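PDB 4LS4: addiction module toxin RelE from Helicobacter pylori, which probably acts as an RNA-cleaving endonuclease, the toxin half of a toxin-antitoxin pair of the RelE family, and can bind copper. Local coordinates for residues Lys57-Cys62 with Val71-Asp76. The protein carries 1 engineered substitution. Numbering follows the deposited sequence.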
ATOM      1  N   LYS A  57       7.278  -6.681  10.626  1.00 11.06           N
ATOM      2  CA  LYS A  57       6.287  -7.792  10.548  1.00 12.09           C
ATOM      3  C   LYS A  57       5.058  -7.354  11.315  1.00 11.39           C
ATOM      4  O   LYS A  57       5.234  -6.710  12.358  1.00 12.94           O
ATOM      5  CB  LYS A  57       6.888  -9.113  11.127  1.00 10.94           C
ATOM      6  CG  LYS A  57       6.040 -10.325  10.812  1.00 13.75           C
ATOM      7  CD  LYS A  57       6.680 -11.571  11.372  1.00 15.38           C
ATOM      8  CE  LYS A  57       5.853 -12.717  10.778  1.00 19.17           C
ATOM      9  NZ  LYS A  57       6.316 -14.086  11.187  1.00 19.87           N
ATOM     10  N   PRO A  58       3.820  -7.646  10.848  1.00 11.44           N
ATOM     11  CA  PRO A  58       3.426  -8.519   9.712  1.00 10.50           C
ATOM     12  C   PRO A  58       3.091  -7.680   8.465  1.00 10.67           C
ATOM     13  O   PRO A  58       2.342  -8.133   7.579  1.00 11.02           O
ATOM     14  CB  PRO A  58       2.148  -9.162  10.250  1.00 10.68           C
ATOM     15  CG  PRO A  58       1.490  -8.027  10.999  1.00 11.29           C
ATOM     16  CD  PRO A  58       2.643  -7.365  11.731  1.00 11.98           C
ATOM     17  N   PHE A  59       3.565  -6.435   8.417  1.00 10.61           N
ATOM     18  CA  PHE A  59       3.329  -5.594   7.195  1.00 10.25           C
ATOM     19  C   PHE A  59       3.993  -6.118   5.942  1.00  9.89           C
ATOM     20  O   PHE A  59       5.008  -6.815   5.993  1.00  9.82           O
ATOM     21  CB  PHE A  59       3.677  -4.149   7.449  1.00 10.89           C
ATOM     22  CG  PHE A  59       2.733  -3.483   8.406  1.00 11.18           C
ATOM     23  CD1 PHE A  59       1.562  -2.890   7.964  1.00 10.85           C
ATOM     24  CD2 PHE A  59       3.019  -3.505   9.749  1.00 13.28           C
ATOM     25  CE1 PHE A  59       0.646  -2.347   8.874  1.00 12.21           C
ATOM     26  CE2 PHE A  59       2.122  -2.924  10.692  1.00 13.14           C
ATOM     27  CZ  PHE A  59       0.907  -2.418  10.246  1.00 12.55           C
ATOM     28  N   ARG A  60       3.385  -5.789   4.807  1.00 10.40           N
ATOM     29  CA  ARG A  60       3.946  -6.147   3.501  1.00 10.06           C
ATOM     30  C   ARG A  60       4.299  -4.821   2.759  1.00 10.46           C
ATOM     31  O   ARG A  60       3.675  -3.781   3.018  1.00  9.66           O
ATOM     32  CB  ARG A  60       2.920  -6.965   2.674  1.00 11.60           C
ATOM     33  CG  ARG A  60       2.527  -8.249   3.363  1.00 10.93           C
ATOM     34  CD  ARG A  60       1.641  -9.080   2.402  1.00 11.57           C
ATOM     35  NE  ARG A  60       2.353  -9.424   1.180  1.00 13.44           N
ATOM     36  CZ  ARG A  60       3.083 -10.553   1.056  1.00 14.72           C
ATOM     37  NH1 ARG A  60       3.230 -11.387   2.122  1.00 13.62           N
ATOM     38  NH2 ARG A  60       3.691 -10.830  -0.085  1.00 13.88           N
ATOM     39  N   GLU A  61       5.272  -4.910   1.848  1.00 10.47           N
ATOM     40  CA  GLU A  61       5.614  -3.804   0.938  1.00 10.29           C
ATOM     41  C   GLU A  61       5.293  -4.170  -0.494  1.00 10.24           C
ATOM     42  O   GLU A  61       5.784  -5.179  -0.974  1.00 10.04           O
ATOM     43  CB  GLU A  61       7.097  -3.432   1.069  1.00 10.54           C
ATOM     44  CG  GLU A  61       7.513  -2.182   0.250  1.00 12.43           C
ATOM     45  CD  GLU A  61       8.984  -1.845   0.452  1.00 12.31           C
ATOM     46  OE1 GLU A  61       9.720  -2.679   1.099  1.00 12.03           O
ATOM     47  OE2 GLU A  61       9.409  -0.734  -0.021  1.00 11.28           O
ATOM     48  N   CYS A  62       4.616  -3.256  -1.182  1.00 10.46           N
ATOM     49  CA  CYS A  62       4.190  -3.382  -2.612  1.00 12.04           C
ATOM     50  C   CYS A  62       4.867  -2.158  -3.265  1.00 12.48           C
ATOM     51  O   CYS A  62       4.682  -1.018  -2.808  1.00 14.01           O
ATOM     52  CB  CYS A  62       2.624  -3.274  -2.806  1.00 12.32           C
ATOM     53  SG  CYS A  62       2.167  -3.579  -4.523  1.00 18.31           S
ATOM     54  N   VAL A  71       2.966   0.380   2.103  1.00  9.62           N
ATOM     55  CA  VAL A  71       3.174  -0.586   3.214  1.00  8.74           C
ATOM     56  C   VAL A  71       1.772  -0.805   3.772  1.00  9.22           C
ATOM     57  O   VAL A  71       1.096   0.153   4.090  1.00  9.56           O
ATOM     58  CB  VAL A  71       4.112  -0.014   4.257  1.00  8.84           C
ATOM     59  CG1 VAL A  71       4.217  -0.948   5.457  1.00  9.60           C
ATOM     60  CG2 VAL A  71       5.475   0.134   3.601  1.00 10.92           C
ATOM     61  N   TYR A  72       1.363  -2.048   3.838  1.00  8.95           N
ATOM     62  CA  TYR A  72      -0.052  -2.399   4.136  1.00  9.11           C
ATOM     63  C   TYR A  72      -0.139  -3.768   4.872  1.00  9.53           C
ATOM     64  O   TYR A  72       0.858  -4.508   4.956  1.00  9.39           O
ATOM     65  CB  TYR A  72      -0.833  -2.442   2.814  1.00  9.78           C
ATOM     66  CG  TYR A  72      -0.492  -3.711   1.985  1.00  9.88           C
ATOM     67  CD1 TYR A  72       0.585  -3.675   1.068  1.00  9.34           C
ATOM     68  CD2 TYR A  72      -1.214  -4.933   2.150  1.00 10.30           C
ATOM     69  CE1 TYR A  72       0.939  -4.832   0.343  1.00 11.34           C
ATOM     70  CE2 TYR A  72      -0.881  -6.042   1.362  1.00 10.43           C
ATOM     71  CZ  TYR A  72       0.239  -5.998   0.515  1.00 10.59           C
ATOM     72  OH  TYR A  72       0.582  -7.127  -0.245  1.00 11.69           O
ATOM     73  N   LEU A  73      -1.329  -4.052   5.385  1.00  9.40           N
ATOM     74  CA  LEU A  73      -1.599  -5.321   6.079  1.00 10.54           C
ATOM     75  C   LEU A  73      -3.016  -5.702   5.863  1.00 11.99           C
ATOM     76  O   LEU A  73      -3.922  -4.866   5.998  1.00 11.93           O
ATOM     77  CB  LEU A  73      -1.299  -5.117   7.603  1.00 10.30           C
ATOM     78  CG  LEU A  73      -1.839  -6.194   8.561  1.00 10.97           C
ATOM     79  CD1 LEU A  73      -1.062  -7.523   8.304  1.00 11.28           C
ATOM     80  CD2 LEU A  73      -1.534  -5.667   9.949  1.00 11.60           C
ATOM     81  N   VAL A  74      -3.228  -6.976   5.527  1.00 11.30           N
ATOM     82  CA  VAL A  74      -4.584  -7.529   5.507  1.00 12.01           C
ATOM     83  C   VAL A  74      -4.760  -8.336   6.785  1.00 13.67           C
ATOM     84  O   VAL A  74      -4.067  -9.325   7.025  1.00 14.49           O
ATOM     85  CB  VAL A  74      -4.697  -8.462   4.292  1.00 11.76           C
ATOM     86  CG1 VAL A  74      -5.996  -9.294   4.308  1.00 12.93           C
ATOM     87  CG2 VAL A  74      -4.565  -7.662   2.998  1.00 12.01           C
ATOM     88  N   LYS A  75      -5.702  -7.896   7.602  1.00 13.65           N
ATOM     89  CA  LYS A  75      -6.091  -8.641   8.817  1.00 15.39           C
ATOM     90  C   LYS A  75      -7.491  -8.151   9.192  1.00 14.47           C
ATOM     91  O   LYS A  75      -7.912  -7.070   8.802  1.00 14.68           O
ATOM     92  CB  LYS A  75      -5.093  -8.382   9.964  1.00 18.07           C
ATOM     93  CG  LYS A  75      -5.113  -7.026  10.602  1.00 20.26           C
ATOM     94  CD  LYS A  75      -4.468  -7.179  12.000  1.00 21.10           C
ATOM     95  CE  LYS A  75      -4.449  -5.836  12.751  1.00 22.60           C
ATOM     96  NZ  LYS A  75      -3.662  -5.842  14.035  1.00 24.24           N
ATOM     97  N   ASP A  76      -8.240  -8.989   9.928  1.00 13.86           N
ATOM     98  CA  ASP A  76      -9.552  -8.650  10.462  1.00 13.23           C
ATOM     99  C   ASP A  76     -10.502  -8.211   9.383  1.00 12.24           C
ATOM    100  O   ASP A  76     -11.319  -7.304   9.577  1.00 12.74           O
ATOM    101  CB  ASP A  76      -9.428  -7.531  11.480  1.00 16.56           C
ATOM    102  CG  ASP A  76      -8.504  -7.896  12.652  1.00 20.95           C
ATOM    103  OD1 ASP A  76      -8.370  -9.102  13.029  1.00 20.67           O
ATOM    104  OD2 ASP A  76      -7.951  -6.895  13.214  1.00 22.83           O
TER
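With chi1 at 74°, CG of Y72 sits between its own backbone N and carbonyl carbon, and the phenol leans over the neighbouring strand to lie alongside R60, whose CB makes a CH-pi contact over the ring face, 4.0 Å from the Y72 ring centroid. The arginine chain runs the same way and bends at chi3 (61°), which brings NE round to the phenol oxygen. Y72 OH lies in the guanidinium plane at its edge, where R60 NE gives it a weak bond (3.2 Å, N-H...O 131°). D49 joins the polar ends, pairing with R60 NH2 in a salt bridge and hydrogen-bonding to Y72 OH. The pair illustrates how cross-strand neighbours on one sheet face cooperate in an antiparallel hairpin, here strands 60-63 and 68-75 in the mixed sheet of this RelE-family toxin. R60 and Y72 form a hydrogen-bonded pair: R60 N reaches Y72 O at 2.8 Å and Y72 N reaches R60 O at 3.0 Å. E61 and V71, the next, non-hydrogen-bonded pair, point to the other face, where E61 OE2 is hydrogen-bonded to H87 ND1 and to OG of S69, the engineered serine; E61 and H87 are copper ligands in another structure of this protein. Before the strand, after the cis K57-P58 peptide bond, P58 CG packs 3.7 Å from L73 CD1, while the F59 ring has L73 CD2 over one face, toward the rim, and its CE1 3.6 Å from L73 CB.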